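Long-range contacts in DNA replication and repair protein RecF (Caldanaerobacter subterraneus subsp. tengcongensis, PDB 5Z69), which probably binds ATP and single-stranded DNA, acting in DNA replication, repair and the SOS response as a recombination mediator of the RecFOR pathway: residues K11-D16 / Q24-C29; F189-A194 / K249-L254; E228-N233 / K277-G282. One frame throughout, in Å; residues are numbered along the deposited sequence.

Contact 1 (K11-D16 / Q24-C29); sequences KEIFVD and QKLEFC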
# COMPACT_ATOMS: atom_id res chain seq x y z
N LYS A 11 -1.44 33.62 27.91
CA LYS A 11 -1.02 34.61 28.90
C LYS A 11 -0.62 33.91 30.17
O LYS A 11 0.34 34.29 30.83
CB LYS A 11 -2.15 35.61 29.21
CG LYS A 11 -2.83 36.21 27.98
CD LYS A 11 -3.87 37.26 28.42
CE LYS A 11 -4.55 37.92 27.23
NZ LYS A 11 -5.52 38.94 27.72
N GLU A 12 -1.38 32.89 30.52
CA GLU A 12 -1.18 32.22 31.77
C GLU A 12 -1.89 30.89 31.74
O GLU A 12 -2.78 30.65 30.92
CB GLU A 12 -1.72 33.09 32.95
CG GLU A 12 -3.23 33.13 32.98
CD GLU A 12 -3.80 33.71 34.26
OE1 GLU A 12 -3.49 34.88 34.57
OE2 GLU A 12 -4.55 33.01 34.97
N ILE A 13 -1.50 30.01 32.66
CA ILE A 13 -2.22 28.76 32.83
C ILE A 13 -2.30 28.48 34.33
O ILE A 13 -1.39 28.82 35.10
CB ILE A 13 -1.54 27.58 32.10
CG1 ILE A 13 -2.51 26.39 31.95
CG2 ILE A 13 -0.27 27.14 32.82
CD1 ILE A 13 -1.99 25.26 30.99
N PHE A 14 -3.40 27.85 34.73
CA PHE A 14 -3.57 27.45 36.12
C PHE A 14 -3.75 25.94 36.14
O PHE A 14 -4.61 25.43 35.43
CB PHE A 14 -4.79 28.12 36.75
CG PHE A 14 -4.98 27.76 38.21
CD1 PHE A 14 -4.24 28.42 39.19
CD2 PHE A 14 -5.88 26.78 38.59
CE1 PHE A 14 -4.39 28.09 40.54
CE2 PHE A 14 -6.05 26.44 39.95
CZ PHE A 14 -5.30 27.08 40.91
N VAL A 15 -2.93 25.23 36.92
CA VAL A 15 -3.04 23.78 37.00
C VAL A 15 -3.35 23.31 38.42
O VAL A 15 -2.70 23.71 39.37
CB VAL A 15 -1.76 23.09 36.48
CG1 VAL A 15 -1.65 23.26 34.96
CG2 VAL A 15 -0.51 23.67 37.16
N ASP A 16 -4.35 22.45 38.54
CA ASP A 16 -4.82 21.97 39.83
C ASP A 16 -4.93 20.43 39.79
O ASP A 16 -5.70 19.89 39.01
CB ASP A 16 -6.16 22.63 40.16
CG ASP A 16 -6.71 22.24 41.53
OD1 ASP A 16 -5.95 21.65 42.34
OD2 ASP A 16 -7.90 22.54 41.78
N GLN A 24 -0.89 25.73 40.98
CA GLN A 24 -0.22 27.00 40.76
C GLN A 24 -0.69 27.71 39.50
O GLN A 24 -1.22 27.08 38.57
CB GLN A 24 1.31 26.78 40.73
CG GLN A 24 1.75 25.83 39.65
CD GLN A 24 3.07 25.12 39.97
OE1 GLN A 24 3.99 25.70 40.57
NE2 GLN A 24 3.14 23.86 39.59
N LYS A 25 -0.53 29.04 39.48
CA LYS A 25 -0.80 29.84 38.31
C LYS A 25 0.52 30.31 37.76
O LYS A 25 1.38 30.77 38.49
CB LYS A 25 -1.69 31.03 38.65
CG LYS A 25 -1.93 31.98 37.48
CD LYS A 25 -2.76 33.22 37.96
CE LYS A 25 -4.11 32.78 38.56
NZ LYS A 25 -5.04 33.92 38.86
N LEU A 26 0.68 30.15 36.46
CA LEU A 26 1.93 30.50 35.81
C LEU A 26 1.65 31.56 34.76
O LEU A 26 0.77 31.38 33.93
CB LEU A 26 2.55 29.27 35.15
CG LEU A 26 2.69 28.04 36.05
CD1 LEU A 26 3.34 26.94 35.24
CD2 LEU A 26 3.53 28.39 37.27
N GLU A 27 2.41 32.64 34.79
CA GLU A 27 2.23 33.73 33.83
C GLU A 27 3.38 33.73 32.87
O GLU A 27 4.56 33.72 33.25
CB GLU A 27 2.12 35.09 34.53
CG GLU A 27 0.95 35.21 35.51
CD GLU A 27 0.39 36.64 35.62
OE1 GLU A 27 1.00 37.60 35.10
OE2 GLU A 27 -0.70 36.79 36.22
N PHE A 28 3.07 33.72 31.59
CA PHE A 28 4.13 33.49 30.60
C PHE A 28 4.53 34.77 29.87
O PHE A 28 3.97 35.82 30.14
CB PHE A 28 3.72 32.41 29.61
CG PHE A 28 3.45 31.09 30.26
CD1 PHE A 28 4.44 30.46 31.03
CD2 PHE A 28 2.19 30.50 30.17
CE1 PHE A 28 4.21 29.23 31.67
CE2 PHE A 28 1.93 29.26 30.82
CZ PHE A 28 2.95 28.63 31.56
N CYS A 29 5.51 34.66 28.96
CA CYS A 29 6.09 35.82 28.30
C CYS A 29 5.95 35.72 26.80
O CYS A 29 5.68 34.64 26.24
CB CYS A 29 7.59 35.98 28.68
SG CYS A 29 8.58 34.44 28.92
O HOH W 1 1.70 36.77 30.05
O HOH W 2 -6.80 33.11 36.56
O HOH W 3 -4.98 35.94 36.40

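Contact 2 (F189-A194 / K249-L254); sequences FDEKLA and KLKNRL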
# COMPACT_ATOMS: atom_id res chain seq x y z
N PHE A 189 -26.31 0.77 6.03
CA PHE A 189 -25.08 1.22 6.67
C PHE A 189 -23.93 1.30 5.69
O PHE A 189 -23.10 2.22 5.79
CB PHE A 189 -24.72 0.28 7.83
CG PHE A 189 -25.63 0.43 9.00
CD1 PHE A 189 -25.48 1.49 9.89
CD2 PHE A 189 -26.68 -0.44 9.18
CE1 PHE A 189 -26.33 1.65 10.96
CE2 PHE A 189 -27.55 -0.28 10.25
CZ PHE A 189 -27.37 0.76 11.14
N ASP A 190 -23.88 0.36 4.75
CA ASP A 190 -22.84 0.34 3.73
C ASP A 190 -22.88 1.61 2.91
O ASP A 190 -21.83 2.23 2.65
CB ASP A 190 -23.02 -0.88 2.80
CG ASP A 190 -22.48 -2.18 3.40
OD1 ASP A 190 -22.59 -3.22 2.72
OD2 ASP A 190 -21.94 -2.16 4.53
N GLU A 191 -24.08 1.98 2.48
CA GLU A 191 -24.28 3.18 1.67
C GLU A 191 -23.76 4.40 2.42
O GLU A 191 -23.08 5.24 1.84
CB GLU A 191 -25.77 3.35 1.34
CG GLU A 191 -26.39 2.15 0.63
CD GLU A 191 -27.87 2.32 0.32
OE1 GLU A 191 -28.26 2.10 -0.84
OE2 GLU A 191 -28.64 2.66 1.25
N LYS A 192 -24.06 4.46 3.71
CA LYS A 192 -23.69 5.61 4.53
C LYS A 192 -22.18 5.68 4.70
O LYS A 192 -21.58 6.75 4.57
CB LYS A 192 -24.39 5.56 5.90
CG LYS A 192 -24.24 6.88 6.69
CD LYS A 192 -25.02 6.87 7.98
CE LYS A 192 -24.80 8.17 8.75
NZ LYS A 192 -25.78 8.32 9.85
N LEU A 193 -21.56 4.53 4.97
CA LEU A 193 -20.10 4.48 5.14
C LEU A 193 -19.37 4.91 3.88
O LEU A 193 -18.28 5.48 3.96
CB LEU A 193 -19.64 3.07 5.53
CG LEU A 193 -19.90 2.63 6.97
CD1 LEU A 193 -19.50 1.17 7.15
CD2 LEU A 193 -19.18 3.53 7.99
N ALA A 194 -19.95 4.61 2.72
CA ALA A 194 -19.30 4.92 1.45
C ALA A 194 -19.39 6.42 1.18
O ALA A 194 -18.44 7.05 0.71
CB ALA A 194 -19.94 4.10 0.31
N LYS A 249 -16.92 2.69 -5.59
CA LYS A 249 -15.88 1.71 -5.30
C LYS A 249 -15.94 1.23 -3.85
O LYS A 249 -15.88 0.02 -3.59
CB LYS A 249 -14.50 2.27 -5.63
CG LYS A 249 -14.30 2.52 -7.15
CD LYS A 249 -12.83 2.74 -7.55
CE LYS A 249 -12.17 1.45 -8.06
NZ LYS A 249 -10.79 1.24 -7.49
N LEU A 250 -16.10 2.17 -2.91
CA LEU A 250 -16.19 1.86 -1.49
C LEU A 250 -17.38 0.97 -1.21
O LEU A 250 -17.28 -0.01 -0.47
CB LEU A 250 -16.28 3.14 -0.63
CG LEU A 250 -15.04 4.03 -0.52
CD1 LEU A 250 -15.33 5.28 0.34
CD2 LEU A 250 -13.85 3.25 0.03
N LYS A 251 -18.52 1.33 -1.79
CA LYS A 251 -19.74 0.55 -1.66
C LYS A 251 -19.56 -0.87 -2.27
O LYS A 251 -20.01 -1.87 -1.70
CB LYS A 251 -20.89 1.30 -2.32
CG LYS A 251 -22.22 0.55 -2.35
CD LYS A 251 -22.91 0.57 -1.01
CE LYS A 251 -24.21 -0.22 -1.04
NZ LYS A 251 -23.97 -1.70 -1.01
N ASN A 252 -18.91 -0.97 -3.43
CA ASN A 252 -18.68 -2.30 -4.03
C ASN A 252 -17.80 -3.16 -3.14
O ASN A 252 -18.05 -4.35 -2.94
CB ASN A 252 -18.04 -2.17 -5.41
CG ASN A 252 -18.93 -1.47 -6.42
OD1 ASN A 252 -18.46 -0.95 -7.43
ND2 ASN A 252 -20.24 -1.45 -6.15
N ARG A 253 -16.75 -2.54 -2.62
CA ARG A 253 -15.83 -3.23 -1.75
C ARG A 253 -16.49 -3.69 -0.45
O ARG A 253 -16.20 -4.78 0.01
CB ARG A 253 -14.62 -2.33 -1.48
CG ARG A 253 -13.84 -2.09 -2.74
CD ARG A 253 -12.75 -1.05 -2.60
NE ARG A 253 -11.90 -1.10 -3.78
CZ ARG A 253 -10.58 -1.06 -3.76
NH1 ARG A 253 -9.93 -0.94 -2.61
NH2 ARG A 253 -9.89 -1.13 -4.90
N LEU A 254 -17.37 -2.87 0.13
CA LEU A 254 -18.08 -3.26 1.35
C LEU A 254 -18.91 -4.52 1.11
O LEU A 254 -18.92 -5.45 1.92
CB LEU A 254 -19.02 -2.12 1.84
CG LEU A 254 -18.39 -0.82 2.31
CD1 LEU A 254 -19.42 0.27 2.52
CD2 LEU A 254 -17.68 -1.12 3.59

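Contact 3 (E228-N233 / K277-G282); sequences EIIYLN and KILING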
# COMPACT_ATOMS: atom_id res chain seq x y z
N GLU A 228 8.46 12.09 -1.90
CA GLU A 228 7.18 11.72 -2.48
C GLU A 228 6.25 11.16 -1.38
O GLU A 228 6.70 10.56 -0.40
CB GLU A 228 7.35 10.70 -3.62
CG GLU A 228 6.08 10.50 -4.46
CD GLU A 228 5.46 11.82 -4.90
OE1 GLU A 228 4.59 12.35 -4.17
OE2 GLU A 228 5.87 12.34 -5.96
N ILE A 229 4.94 11.36 -1.56
CA ILE A 229 3.95 10.81 -0.65
C ILE A 229 2.92 10.01 -1.41
O ILE A 229 2.28 10.53 -2.32
CB ILE A 229 3.23 11.92 0.18
CG1 ILE A 229 4.18 12.48 1.23
CG2 ILE A 229 1.98 11.38 0.87
CD1 ILE A 229 3.58 13.50 2.11
N ILE A 230 2.75 8.75 -1.02
CA ILE A 230 1.75 7.88 -1.64
C ILE A 230 0.59 7.61 -0.69
O ILE A 230 0.78 7.07 0.40
CB ILE A 230 2.35 6.52 -2.08
CG1 ILE A 230 3.60 6.74 -2.93
CG2 ILE A 230 1.30 5.71 -2.84
CD1 ILE A 230 3.33 7.52 -4.18
N TYR A 231 -0.61 7.98 -1.12
CA TYR A 231 -1.81 7.81 -0.32
C TYR A 231 -2.49 6.49 -0.68
O TYR A 231 -3.12 6.37 -1.73
CB TYR A 231 -2.75 9.00 -0.53
CG TYR A 231 -4.09 8.94 0.20
CD1 TYR A 231 -4.28 8.11 1.31
CD2 TYR A 231 -5.16 9.72 -0.24
CE1 TYR A 231 -5.50 8.05 1.95
CE2 TYR A 231 -6.39 9.68 0.41
CZ TYR A 231 -6.55 8.85 1.50
OH TYR A 231 -7.77 8.81 2.11
N LEU A 232 -2.36 5.51 0.21
CA LEU A 232 -2.99 4.21 0.03
C LEU A 232 -4.43 4.24 0.52
O LEU A 232 -4.74 3.71 1.60
CB LEU A 232 -2.21 3.12 0.78
CG LEU A 232 -0.73 3.03 0.44
CD1 LEU A 232 -0.12 1.78 1.06
CD2 LEU A 232 -0.55 3.04 -1.06
N ASN A 233 -5.32 4.86 -0.26
CA ASN A 233 -6.71 4.97 0.15
C ASN A 233 -7.49 3.67 -0.08
O ASN A 233 -7.05 2.77 -0.83
CB ASN A 233 -7.40 6.14 -0.55
CG ASN A 233 -7.55 5.93 -2.03
OD1 ASN A 233 -8.44 5.20 -2.49
ND2 ASN A 233 -6.71 6.60 -2.81
N LYS A 277 2.35 6.54 2.50
CA LYS A 277 3.75 6.14 2.52
C LYS A 277 4.58 7.36 2.26
O LYS A 277 4.26 8.17 1.40
CB LYS A 277 4.05 5.06 1.46
CG LYS A 277 3.60 3.63 1.81
CD LYS A 277 4.40 2.61 1.00
CE LYS A 277 3.78 1.20 1.02
NZ LYS A 277 3.80 0.52 2.36
N ILE A 278 5.66 7.51 3.02
CA ILE A 278 6.54 8.66 2.82
C ILE A 278 7.82 8.19 2.13
O ILE A 278 8.57 7.39 2.69
CB ILE A 278 6.86 9.35 4.16
CG1 ILE A 278 5.58 9.94 4.77
CG2 ILE A 278 7.90 10.45 3.95
CD1 ILE A 278 5.67 10.17 6.26
N LEU A 279 8.07 8.69 0.92
CA LEU A 279 9.23 8.23 0.15
C LEU A 279 10.35 9.26 0.08
O LEU A 279 10.11 10.42 -0.24
CB LEU A 279 8.83 7.85 -1.29
CG LEU A 279 7.80 6.74 -1.54
CD1 LEU A 279 7.87 6.27 -2.98
CD2 LEU A 279 7.97 5.56 -0.60
N ILE A 280 11.57 8.81 0.37
CA ILE A 280 12.76 9.63 0.17
C ILE A 280 13.53 9.15 -1.07
O ILE A 280 13.90 7.97 -1.16
CB ILE A 280 13.70 9.58 1.38
CG1 ILE A 280 12.90 9.66 2.68
CG2 ILE A 280 14.72 10.71 1.30
CD1 ILE A 280 12.15 10.96 2.85
N ASN A 281 13.72 10.05 -2.04
CA ASN A 281 14.43 9.77 -3.29
C ASN A 281 13.74 8.72 -4.18
O ASN A 281 13.86 8.76 -5.41
CB ASN A 281 15.87 9.31 -3.02
CG ASN A 281 16.68 10.36 -2.27
OD1 ASN A 281 16.66 11.54 -2.61
ND2 ASN A 281 17.40 9.92 -1.24
N GLY A 282 13.03 7.78 -3.56
CA GLY A 282 12.31 6.75 -4.29
C GLY A 282 12.07 5.53 -3.42
O GLY A 282 11.41 4.58 -3.84

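Contact 1 (K11-D16 / Q24-C29)
K25 runs from the edge of the F14 ring to the E12 carboxylate on one face of a beta hairpin, strands 9-16 and 24-27, which forms the end of an antiparallel sheet in the ATP-binding part of RecF. Its side chain illustrates how a long residue can serve several neighbours in turn. K25 CB meets the F14 ring at its edge, in plane, 3.7 Å from F14 CD1. CG, anti to the backbone N (chi1 175°), lies near E12 OE2; beyond it K25 CD closes to 3.5 Å from E12 OE2, and CE also lies beside that oxygen. At the tip, K25 NZ stands 4.0 Å from E12 OE2, too far for a salt bridge, and water fills the interval: one water joins NZ to OE2 and a second joins NZ to OE1. E12 also has a like charge beside it, its OE1 lying 3.8 Å from E27 OE2, a closeness that may favour protonation of one carboxylate, which the lysine charge would partly offset. An alanine at E12 would probably leave the two waters without their carboxylate acceptor and K25 without its nearby opposite charge, its tip freer to turn.

The other face carries I13, V15, Q24 and L26. I13 CG2 comes to the edge of the F28 ring, 3.7 Å from F28 CE2, while I13, V15 and L26 rest on helix 43-55, which begins within the predicted P-loop. Two donors converge on the K11 carbonyl: F28 N reaches K11 O at 2.9 Å, almost straight at 175° but tilted 33° from the carbonyl plane, and a water donates too.

Contact 2 (F189-A194 / K249-L254)
L254 and D190 run past each other, pointing opposite ways, where helix 243-256 packs against helix 186-222 as an antiparallel pair; the axes of 189-194 and 249-254 approach to 8.6 Å, at 142° between their directions. The branch that does the touching is CD1 of L254, pressed to 3.1 Å from D190 O, an oxygen that also accepts A194 N within its own helix. Running the other way, the flat end of the aspartate lies against the base of the leucine, with D190 CG 3.8 Å from L254 CB. D190 OD2 is in a salt bridge with R169 of helix 153-177, while D190 OD1 is 4.3 Å from K251 NZ, too far for another.

One turn along, the small A194 is consistent with the close approach of the helices. A194 CB points at the partner backbone, 3.8 Å from K251 N and 3.9 Å from L250 CB, and L250 CD1 comes within 3.6 Å of A194 O. K251 borders the apolar strip: it runs alongside E191 in the same direction, a bend at chi2 (77°) turning CD across. The pair meets through carbon rather than charge, K251 CE resting 3.6 Å from E191 CG.

Contact 3 (E228-N233 / K277-G282)
E228 grips L279 across the sheet with both backbone polar atoms while its carboxylate folds back on its own strand. Its CG stands anti to the backbone N, but a bend at chi2 (49°) turns CD back, and E228 OE1 accepts I229 N at 2.8 Å. The amide arrives on the anti side of that oxygen, 23° out of the carboxylate plane. Because I229 belongs to a non-hydrogen-bonded pair with I278, its N-H faces away from 277-282, and the glutamate supplies it with a partner.

The two strands belong to a small three-stranded antiparallel sheet beside helix 186-222. They are not a simple hairpin, since helix 243-256 lies between them in the chain. Two hydrogen-bonded pairs, E228 with L279 and I230 with K277, hold them, the shortest bonds being L279 N to E228 O and K277 N to I230 O, each 2.7 Å.

Side chains of these four residues share one face. L279 CB leans on the E228 carbonyl, 3.6 Å from its O, and I230 CG1 approaches L279 CD1 at 4.3 Å. Further along, at L232, the centre of an inverse gamma turn, L232 CD1 meets K277 CE at 3.9 Å, an apolar use of a lysine stem whose NZ makes a long, weak ion pair with D284. L232 packs on V287 of the second subunit, and K277 on R286 of that subunit.

How the contacts relate
Contact 1 closes early in the chain and stands apart: its centre lies 48 Å from that of contact 2 and 42 Å from that of contact 3, on the opposite side of the chain's centre. It belongs to the nucleotide-binding end, the Q24 side chain lying about 8 Å from G42 in the predicted ATP site. Contacts 2 and 3 interleave, in the order 189-194, 228-233, 249-254, 277-282, so that helix 186-222, strand 227-232, helix 243-256 and strand 275-280 are tied into one unit. Their centres are 26 Å apart, their nearest atoms about 5 Å. Both touch the second subunit, which places this distant region at the dimer interface.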